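Local coordinates for protein subdomain of Desmoplakin Carboxy-Terminal domain (DPCT) (Homo sapiens, PDB 1LM5) that binds intermediate filaments, probably through its plakin repeats, and, as part of the desmoplakin tail, probably helps link them to desmosomes, at residues I52-T56 with T57-L61; Q74-A77 with T78-K81; G135-S138 with T139-I143. All coordinates share one frame; numbering follows the deposited sequence.

Contact 1: residues I52-T56 with T57-L61; sequences IIHPT and TGQKL
Ile-52 and Leu-61 face each other across a short antiparallel beta hairpin. They form a hydrogen-bonded pair: Ile-52 N donates to Leu-61 O at 2.8 Å, and Leu-61 N donates to Ile-52 O at 2.7 Å. Ile-53 and Lys-60 follow as a non-hydrogen-bonded pair, with side chains on the other face. Two more backbone bonds close the turn. His-54 N reaches Gln-59 O at 2.9 Å. Gly-58 N reaches His-54 O at 2.7 Å.

Side chains add polar bonds to the loop. CG of His-54 lies anti to the backbone N (chi1 -172°), and ND1 accepts from Thr-56 N at 3.0 Å, close to the ring plane. This helps hold the ring's rotation. Thr-57 OG1 accepts from Gln-59 N at 3.2 Å, an ST turn.

The remaining contacts are packing. Thr-57 OG1 comes 3.1 Å from His-54 CB, alongside the start of the side chain. Thr-57 CG2 sits over one face of the imidazole, toward its rim. The Gln-59 amide comes obliquely, its plane 53° from the ring. Ile-53 CG2 rests on Gly-58 CA at 3.7 Å.

The hairpin precedes helices 63-68 and 74-88, an order consistent with the plakin repeat. Ile-52 packs on helices 36-47 and 63-68, and Leu-61 on Ala-66 of the latter. Ile-53 meets Ala-12 of strand 11-16.

Contact 2: residues Q74-A77 with T78-K81; sequences QDMA and TRLK
Met-76 meets Leu-80 one helical turn further on. The backbone joins them first: Leu-80 N donates to Met-76 O at 2.8 Å. The leucine side chain then lies back over the same carbonyl, with Leu-80 CG 3.1 Å from Met-76 O, a close approach. Its CD1 branch reaches Met-76 CG at 3.7 Å. The methionine chain starts anti to its own N (chi1 -178°) and bends at both following torsions. This curls Met-76 CE round to 3.9 Å from Arg-79 NH1, where the two side chains cross at about a right angle.

Arg-79 runs extended from CG to NE, back along the helix toward its start. Its N donates to Asp-75 O at 3.1 Å, and its CG touches that oxygen at 3.4 Å. The guanidinium lays one face over backbone, above Asp-75 C and Met-76 N. Arg-79 NH2 stays 4.6 Å from Asp-75 OD1, so no salt bridge forms.

Ala-77 contributes mainly through its backbone. Leu-80 N, already bonded to Met-76 O, also gives a weak bond to Ala-77 O at 3.2 Å.

The chemistry is two-sided. Met-76 and Leu-80 give an apolar side that packs on helix 36-47. Asp-75 and Thr-78 are exposed and share a bridging water. The Asp-75 and Arg-79 charges probably attract each other only at a distance.

Contact 3: residues G135-S138 with T139-I143; sequences GRIS and TEEAI
Ile-137 packs against the first turn of helix 139-145. Its CG1 stands between the backbone N and the carbonyl carbon (chi1 61°), and the chain then extends. This carries Ile-137 CD1 to 3.5 Å from Ala-142 CA, tighter than usual carbon contact, and 3.7 Å from Ala-142 CB. Nearer the backbone, Ile-137 CB lies 4.0 Å from Glu-141 CB.

Ser-138 comes next, as the N-cap. Its OG accepts from Glu-141 N at 3.0 Å (155° at the hydrogen). With chi1 at 63° the hydroxyl turns in over the helix start to take this N-H. Ser-138 O receives Ala-142 N at 3.0 Å, the first full helical turn. Glu-140 folds back through a bend at chi2, placing its OE1 3.4 Å from Ser-138 CB. The Glu-140 carboxylate lies near the helix start, where the dipole probably stabilises its charge.

The contact turns the chain from strand 135-136 into helix 139-145, both within a plectin-repeat region. Ile-137 shares backbone hydrogen bonds with Leu-128, just before partner strand 129-130. The second subunit closes over the junction: Tyr-112 of that subunit bonds Ser-138 N through its OH and packs on Ile-137 and Glu-141.

How the contacts relate
Contacts 1 and 2 belong to one plakin repeat and touch directly: Ile-52 CD1 packs on Leu-80 CD1 at 3.7 Å. Both also pack on helices 36-47 and 63-68. Contact 3 belongs to another repeat, its centre about 25 Å from that of contact 1 and 28 Å from that of contact 2. It is the buried one, and the second subunit covers part of it. The other two are partly buried. Contact 1 has buried apolar strands and a polar turn; contact 2 has an apolar and a polar side of one helix. Hydrogen bonding differs with place: contact 1 combines strand pairing with turn bonds, contact 2 repeats helical bonds, and contact 3 adds a side-chain cap to the first backbone bond of a helix.

Contact 1: residues I52-T56 with T57-L61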
ATOM      1  N   ILE B  52      -7.743   8.901  -7.460  1.00 18.09           N
ATOM      2  CA  ILE B  52      -7.388   9.927  -8.416  1.00 16.64           C
ATOM      3  C   ILE B  52      -6.331  10.748  -7.684  1.00 17.64           C
ATOM      4  O   ILE B  52      -6.502  11.093  -6.513  1.00 19.07           O
ATOM      5  CB  ILE B  52      -8.610  10.786  -8.750  1.00 16.81           C
ATOM      6  CG1 ILE B  52      -9.694   9.899  -9.378  1.00 18.07           C
ATOM      7  CG2 ILE B  52      -8.218  11.902  -9.700  1.00 17.55           C
ATOM      8  CD1 ILE B  52      -9.224   9.176 -10.655  1.00 20.18           C
ATOM      9  N   ILE B  53      -5.227  11.041  -8.353  1.00 17.41           N
ATOM     10  CA  ILE B  53      -4.168  11.780  -7.695  1.00 17.93           C
ATOM     11  C   ILE B  53      -4.361  13.277  -7.816  1.00 17.89           C
ATOM     12  O   ILE B  53      -4.482  13.805  -8.919  1.00 17.70           O
ATOM     13  CB  ILE B  53      -2.790  11.388  -8.270  1.00 16.57           C
ATOM     14  CG1 ILE B  53      -2.583   9.884  -8.080  1.00 19.94           C
ATOM     15  CG2 ILE B  53      -1.668  12.187  -7.567  1.00 18.90           C
ATOM     16  CD1 ILE B  53      -1.337   9.335  -8.754  1.00 23.93           C
ATOM     17  N   HIS B  54      -4.393  13.967  -6.679  1.00 17.85           N
ATOM     18  CA  HIS B  54      -4.558  15.409  -6.742  1.00 20.20           C
ATOM     19  C   HIS B  54      -3.257  15.919  -7.345  1.00 18.88           C
ATOM     20  O   HIS B  54      -2.183  15.661  -6.825  1.00 17.53           O
ATOM     21  CB  HIS B  54      -4.782  16.007  -5.366  1.00 21.14           C
ATOM     22  CG  HIS B  54      -5.133  17.456  -5.423  1.00 22.21           C
ATOM     23  ND1 HIS B  54      -4.245  18.412  -5.864  1.00 24.24           N
ATOM     24  CD2 HIS B  54      -6.299  18.103  -5.186  1.00 23.93           C
ATOM     25  CE1 HIS B  54      -4.850  19.588  -5.901  1.00 26.32           C
ATOM     26  NE2 HIS B  54      -6.096  19.427  -5.495  1.00 24.04           N
ATOM     27  N   PRO B  55      -3.344  16.657  -8.452  1.00 19.45           N
ATOM     28  CA  PRO B  55      -2.143  17.168  -9.119  1.00 20.39           C
ATOM     29  C   PRO B  55      -1.161  18.000  -8.315  1.00 22.76           C
ATOM     30  O   PRO B  55       0.020  18.035  -8.646  1.00 23.09           O
ATOM     31  CB  PRO B  55      -2.709  17.924 -10.314  1.00 19.91           C
ATOM     32  CG  PRO B  55      -4.016  18.403  -9.823  1.00 21.89           C
ATOM     33  CD  PRO B  55      -4.561  17.236  -9.042  1.00 18.92           C
ATOM     34  N   THR B  56      -1.628  18.655  -7.261  1.00 23.70           N
ATOM     35  CA  THR B  56      -0.717  19.481  -6.481  1.00 27.49           C
ATOM     36  C   THR B  56      -0.280  18.815  -5.183  1.00 27.10           C
ATOM     37  O   THR B  56       0.900  18.845  -4.841  1.00 29.29           O
ATOM     38  CB  THR B  56      -1.347  20.857  -6.160  1.00 27.52           C
ATOM     39  OG1 THR B  56      -2.334  20.707  -5.138  1.00 33.22           O
ATOM     40  CG2 THR B  56      -2.008  21.430  -7.385  1.00 27.13           C
ATOM     41  N   THR B  57      -1.223  18.194  -4.478  1.00 28.41           N
ATOM     42  CA  THR B  57      -0.924  17.547  -3.201  1.00 28.66           C
ATOM     43  C   THR B  57      -0.488  16.099  -3.324  1.00 28.43           C
ATOM     44  O   THR B  57       0.212  15.582  -2.452  1.00 28.63           O
ATOM     45  CB  THR B  57      -2.138  17.583  -2.251  1.00 29.76           C
ATOM     46  OG1 THR B  57      -3.176  16.733  -2.758  1.00 28.12           O
ATOM     47  CG2 THR B  57      -2.671  18.999  -2.130  1.00 29.98           C
ATOM     48  N   GLY B  58      -0.899  15.441  -4.405  1.00 26.55           N
ATOM     49  CA  GLY B  58      -0.539  14.047  -4.594  1.00 24.48           C
ATOM     50  C   GLY B  58      -1.437  13.126  -3.783  1.00 24.53           C
ATOM     51  O   GLY B  58      -1.283  11.907  -3.816  1.00 21.16           O
ATOM     52  N   GLN B  59      -2.392  13.696  -3.057  1.00 23.58           N
ATOM     53  CA  GLN B  59      -3.266  12.857  -2.249  1.00 25.49           C
ATOM     54  C   GLN B  59      -4.179  12.037  -3.165  1.00 23.39           C
ATOM     55  O   GLN B  59      -4.571  12.497  -4.235  1.00 22.40           O
ATOM     56  CB  GLN B  59      -4.092  13.716  -1.292  1.00 29.60           C
ATOM     57  CG  GLN B  59      -5.280  14.397  -1.930  1.00 37.03           C
ATOM     58  CD  GLN B  59      -5.923  15.437  -1.018  1.00 41.89           C
ATOM     59  OE1 GLN B  59      -6.233  15.163   0.146  1.00 42.99           O
ATOM     60  NE2 GLN B  59      -6.137  16.637  -1.554  1.00 43.65           N
ATOM     61  N   LYS B  60      -4.483  10.812  -2.754  1.00 22.83           N
ATOM     62  CA  LYS B  60      -5.353   9.940  -3.535  1.00 22.34           C
ATOM     63  C   LYS B  60      -6.788  10.257  -3.148  1.00 22.60           C
ATOM     64  O   LYS B  60      -7.122  10.356  -1.970  1.00 22.61           O
ATOM     65  CB  LYS B  60      -4.987   8.484  -3.254  1.00 25.64           C
ATOM     66  CG  LYS B  60      -3.575   8.152  -3.774  1.00 26.85           C
ATOM     67  CD  LYS B  60      -2.957   6.940  -3.098  1.00 31.37           C
ATOM     68  CE  LYS B  60      -3.652   5.647  -3.488  1.00 33.42           C
ATOM     69  NZ  LYS B  60      -3.009   4.461  -2.827  1.00 37.21           N
ATOM     70  N   LEU B  61      -7.635  10.435  -4.147  1.00 21.65           N
ATOM     71  CA  LEU B  61      -9.017  10.800  -3.902  1.00 21.50           C
ATOM     72  C   LEU B  61     -10.008   9.804  -4.466  1.00 21.58           C
ATOM     73  O   LEU B  61      -9.749   9.152  -5.472  1.00 20.49           O
ATOM     74  CB  LEU B  61      -9.316  12.152  -4.555  1.00 22.23           C
ATOM     75  CG  LEU B  61      -8.369  13.325  -4.337  1.00 20.92           C
ATOM     76  CD1 LEU B  61      -8.731  14.446  -5.326  1.00 21.74           C
ATOM     77  CD2 LEU B  61      -8.476  13.803  -2.897  1.00 23.39           C
TER

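Contact 2: residues Q74-A77 with T78-K81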
ATOM      1  N   GLN B  74     -17.678  15.375 -13.820  1.00 23.49           N
ATOM      2  CA  GLN B  74     -18.713  14.382 -13.559  1.00 24.18           C
ATOM      3  C   GLN B  74     -18.749  13.211 -14.533  1.00 23.95           C
ATOM      4  O   GLN B  74     -18.794  12.056 -14.118  1.00 24.07           O
ATOM      5  CB  GLN B  74     -20.090  15.050 -13.551  1.00 25.37           C
ATOM      6  CG  GLN B  74     -20.272  16.142 -12.510  1.00 31.44           C
ATOM      7  CD  GLN B  74     -19.897  17.520 -13.023  1.00 35.65           C
ATOM      8  OE1 GLN B  74     -20.293  18.536 -12.441  1.00 36.85           O
ATOM      9  NE2 GLN B  74     -19.129  17.566 -14.113  1.00 34.82           N
ATOM     10  N   ASP B  75     -18.754  13.504 -15.827  1.00 24.06           N
ATOM     11  CA  ASP B  75     -18.791  12.444 -16.827  1.00 25.65           C
ATOM     12  C   ASP B  75     -17.591  11.506 -16.689  1.00 24.98           C
ATOM     13  O   ASP B  75     -17.740  10.285 -16.773  1.00 24.46           O
ATOM     14  CB  ASP B  75     -18.857  13.051 -18.227  1.00 27.50           C
ATOM     15  CG  ASP B  75     -20.216  13.656 -18.523  1.00 31.63           C
ATOM     16  OD1 ASP B  75     -20.327  14.450 -19.480  1.00 35.13           O
ATOM     17  OD2 ASP B  75     -21.180  13.319 -17.797  1.00 31.58           O
ATOM     18  N   MET B  76     -16.409  12.075 -16.457  1.00 23.37           N
ATOM     19  CA  MET B  76     -15.218  11.252 -16.298  1.00 23.67           C
ATOM     20  C   MET B  76     -15.359  10.349 -15.075  1.00 21.52           C
ATOM     21  O   MET B  76     -15.005   9.178 -15.130  1.00 21.73           O
ATOM     22  CB  MET B  76     -13.963  12.130 -16.172  1.00 23.82           C
ATOM     23  CG  MET B  76     -12.668  11.343 -16.052  1.00 24.76           C
ATOM     24  SD  MET B  76     -12.289  10.427 -17.543  1.00 24.86           S
ATOM     25  CE  MET B  76     -11.714  11.745 -18.592  1.00 23.39           C
ATOM     26  N   ALA B  77     -15.886  10.880 -13.975  1.00 20.18           N
ATOM     27  CA  ALA B  77     -16.058  10.073 -12.772  1.00 22.46           C
ATOM     28  C   ALA B  77     -16.911   8.855 -13.120  1.00 23.00           C
ATOM     29  O   ALA B  77     -16.667   7.758 -12.632  1.00 23.82           O
ATOM     30  CB  ALA B  77     -16.725  10.879 -11.685  1.00 23.69           C
ATOM     31  N   THR B  78     -17.910   9.055 -13.979  1.00 22.15           N
ATOM     32  CA  THR B  78     -18.772   7.953 -14.389  1.00 22.20           C
ATOM     33  C   THR B  78     -17.953   6.902 -15.123  1.00 20.64           C
ATOM     34  O   THR B  78     -18.022   5.721 -14.801  1.00 20.37           O
ATOM     35  CB  THR B  78     -19.902   8.450 -15.310  1.00 23.59           C
ATOM     36  OG1 THR B  78     -20.738   9.349 -14.573  1.00 25.11           O
ATOM     37  CG2 THR B  78     -20.747   7.277 -15.818  1.00 25.02           C
ATOM     38  N   ARG B  79     -17.156   7.343 -16.092  1.00 21.14           N
ATOM     39  CA  ARG B  79     -16.334   6.428 -16.874  1.00 22.22           C
ATOM     40  C   ARG B  79     -15.274   5.736 -16.037  1.00 22.17           C
ATOM     41  O   ARG B  79     -14.815   4.664 -16.403  1.00 22.69           O
ATOM     42  CB  ARG B  79     -15.636   7.166 -18.011  1.00 23.93           C
ATOM     43  CG  ARG B  79     -16.542   7.929 -18.936  1.00 26.66           C
ATOM     44  CD  ARG B  79     -15.712   8.871 -19.788  1.00 31.55           C
ATOM     45  NE  ARG B  79     -16.517   9.974 -20.294  1.00 37.55           N
ATOM     46  CZ  ARG B  79     -16.014  11.062 -20.863  1.00 39.75           C
ATOM     47  NH1 ARG B  79     -14.701  11.190 -20.998  1.00 38.73           N
ATOM     48  NH2 ARG B  79     -16.828  12.024 -21.286  1.00 40.88           N
ATOM     49  N   LEU B  80     -14.878   6.353 -14.922  1.00 21.36           N
ATOM     50  CA  LEU B  80     -13.848   5.777 -14.061  1.00 20.64           C
ATOM     51  C   LEU B  80     -14.332   4.800 -13.007  1.00 19.73           C
ATOM     52  O   LEU B  80     -13.515   4.202 -12.313  1.00 20.70           O
ATOM     53  CB  LEU B  80     -13.067   6.884 -13.343  1.00 17.87           C
ATOM     54  CG  LEU B  80     -12.300   7.841 -14.239  1.00 19.19           C
ATOM     55  CD1 LEU B  80     -11.697   8.955 -13.385  1.00 18.65           C
ATOM     56  CD2 LEU B  80     -11.218   7.066 -14.975  1.00 17.63           C
ATOM     57  N   LYS B  81     -15.644   4.638 -12.861  1.00 21.23           N
ATOM     58  CA  LYS B  81     -16.165   3.732 -11.842  1.00 22.28           C
ATOM     59  C   LYS B  81     -15.531   2.345 -11.874  1.00 20.85           C
ATOM     60  O   LYS B  81     -15.072   1.839 -10.843  1.00 19.72           O
ATOM     61  CB  LYS B  81     -17.697   3.622 -11.955  1.00 24.90           C
ATOM     62  CG  LYS B  81     -18.430   4.914 -11.582  1.00 28.29           C
ATOM     63  CD  LYS B  81     -19.898   4.868 -12.017  1.00 30.99           C
ATOM     64  CE  LYS B  81     -20.651   6.168 -11.713  1.00 33.85           C
ATOM     65  NZ  LYS B  81     -20.988   6.356 -10.267  1.00 35.84           N
TER
HETATM   66  O   HOH W   1     -21.707  10.654 -17.268  1.00 33.36           O

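Contact 3: residues G135-S138 with T139-I143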
ATOM      1  N   GLY B 135      -4.654  -3.499  -0.674  1.00 22.77           N
ATOM      2  CA  GLY B 135      -3.222  -3.276  -0.680  1.00 22.02           C
ATOM      3  C   GLY B 135      -2.648  -3.942  -1.907  1.00 21.34           C
ATOM      4  O   GLY B 135      -3.352  -4.662  -2.608  1.00 23.32           O
ATOM      5  N   ARG B 136      -1.377  -3.702  -2.181  1.00 19.99           N
ATOM      6  CA  ARG B 136      -0.749  -4.310  -3.332  1.00 20.39           C
ATOM      7  C   ARG B 136      -0.080  -5.592  -2.884  1.00 21.95           C
ATOM      8  O   ARG B 136       0.370  -5.702  -1.740  1.00 22.02           O
ATOM      9  CB  ARG B 136       0.294  -3.378  -3.919  1.00 20.98           C
ATOM     10  CG  ARG B 136      -0.271  -2.097  -4.454  1.00 15.71           C
ATOM     11  CD  ARG B 136       0.866  -1.280  -5.003  1.00 20.44           C
ATOM     12  NE  ARG B 136       0.441  -0.010  -5.571  1.00 20.20           N
ATOM     13  CZ  ARG B 136       0.150   0.173  -6.854  1.00 20.86           C
ATOM     14  NH1 ARG B 136       0.224  -0.842  -7.706  1.00 18.14           N
ATOM     15  NH2 ARG B 136      -0.160   1.384  -7.287  1.00 18.62           N
ATOM     16  N   ILE B 137      -0.017  -6.557  -3.791  1.00 20.53           N
ATOM     17  CA  ILE B 137       0.601  -7.825  -3.480  1.00 21.45           C
ATOM     18  C   ILE B 137       1.534  -8.227  -4.596  1.00 21.97           C
ATOM     19  O   ILE B 137       1.409  -7.752  -5.727  1.00 21.25           O
ATOM     20  CB  ILE B 137      -0.459  -8.915  -3.295  1.00 20.33           C
ATOM     21  CG1 ILE B 137      -1.251  -9.089  -4.596  1.00 20.35           C
ATOM     22  CG2 ILE B 137      -1.359  -8.550  -2.135  1.00 20.77           C
ATOM     23  CD1 ILE B 137      -2.246 -10.218  -4.552  1.00 22.24           C
ATOM     24  N   SER B 138       2.478  -9.103  -4.275  1.00 20.62           N
ATOM     25  CA  SER B 138       3.424  -9.570  -5.267  1.00 21.43           C
ATOM     26  C   SER B 138       2.621 -10.374  -6.276  1.00 21.66           C
ATOM     27  O   SER B 138       1.503 -10.809  -5.991  1.00 21.45           O
ATOM     28  CB  SER B 138       4.477 -10.475  -4.617  1.00 20.90           C
ATOM     29  OG  SER B 138       3.861 -11.637  -4.080  1.00 24.44           O
ATOM     30  N   THR B 139       3.181 -10.576  -7.455  1.00 24.13           N
ATOM     31  CA  THR B 139       2.472 -11.359  -8.449  1.00 26.66           C
ATOM     32  C   THR B 139       2.378 -12.786  -7.911  1.00 26.05           C
ATOM     33  O   THR B 139       1.362 -13.451  -8.089  1.00 26.19           O
ATOM     34  CB  THR B 139       3.208 -11.337  -9.772  1.00 27.85           C
ATOM     35  OG1 THR B 139       4.405 -12.108  -9.665  1.00 33.60           O
ATOM     36  CG2 THR B 139       3.583  -9.904 -10.112  1.00 28.84           C
ATOM     37  N   GLU B 140       3.426 -13.242  -7.228  1.00 25.46           N
ATOM     38  CA  GLU B 140       3.410 -14.581  -6.656  1.00 26.19           C
ATOM     39  C   GLU B 140       2.156 -14.737  -5.794  1.00 24.77           C
ATOM     40  O   GLU B 140       1.439 -15.734  -5.893  1.00 25.19           O
ATOM     41  CB  GLU B 140       4.647 -14.820  -5.782  1.00 29.74           C
ATOM     42  CG  GLU B 140       5.988 -14.877  -6.527  1.00 35.36           C
ATOM     43  CD  GLU B 140       6.326 -13.594  -7.283  1.00 39.72           C
ATOM     44  OE1 GLU B 140       6.188 -12.492  -6.705  1.00 37.00           O
ATOM     45  OE2 GLU B 140       6.741 -13.696  -8.463  1.00 42.09           O
ATOM     46  N   GLU B 141       1.882 -13.739  -4.960  1.00 21.68           N
ATOM     47  CA  GLU B 141       0.724 -13.801  -4.083  1.00 21.89           C
ATOM     48  C   GLU B 141      -0.580 -13.726  -4.875  1.00 20.02           C
ATOM     49  O   GLU B 141      -1.569 -14.371  -4.519  1.00 17.92           O
ATOM     50  CB  GLU B 141       0.794 -12.683  -3.041  1.00 23.18           C
ATOM     51  CG  GLU B 141      -0.314 -12.710  -2.011  1.00 26.50           C
ATOM     52  CD  GLU B 141      -0.258 -13.932  -1.115  1.00 29.44           C
ATOM     53  OE1 GLU B 141      -1.088 -14.009  -0.189  1.00 34.74           O
ATOM     54  OE2 GLU B 141       0.603 -14.809  -1.325  1.00 29.90           O
ATOM     55  N   ALA B 142      -0.591 -12.930  -5.937  1.00 20.00           N
ATOM     56  CA  ALA B 142      -1.791 -12.830  -6.763  1.00 20.88           C
ATOM     57  C   ALA B 142      -2.062 -14.209  -7.360  1.00 20.19           C
ATOM     58  O   ALA B 142      -3.209 -14.607  -7.536  1.00 21.77           O
ATOM     59  CB  ALA B 142      -1.599 -11.817  -7.862  1.00 19.57           C
ATOM     60  N   ILE B 143      -1.001 -14.941  -7.681  1.00 20.91           N
ATOM     61  CA  ILE B 143      -1.177 -16.283  -8.233  1.00 21.03           C
ATOM     62  C   ILE B 143      -1.713 -17.190  -7.123  1.00 21.71           C
ATOM     63  O   ILE B 143      -2.615 -18.000  -7.343  1.00 22.18           O
ATOM     64  CB  ILE B 143       0.155 -16.828  -8.776  1.00 21.60           C
ATOM     65  CG1 ILE B 143       0.493 -16.109 -10.085  1.00 22.19           C
ATOM     66  CG2 ILE B 143       0.071 -18.337  -8.980  1.00 21.39           C
ATOM     67  CD1 ILE B 143       1.827 -16.501 -10.670  1.00 25.41           C
TER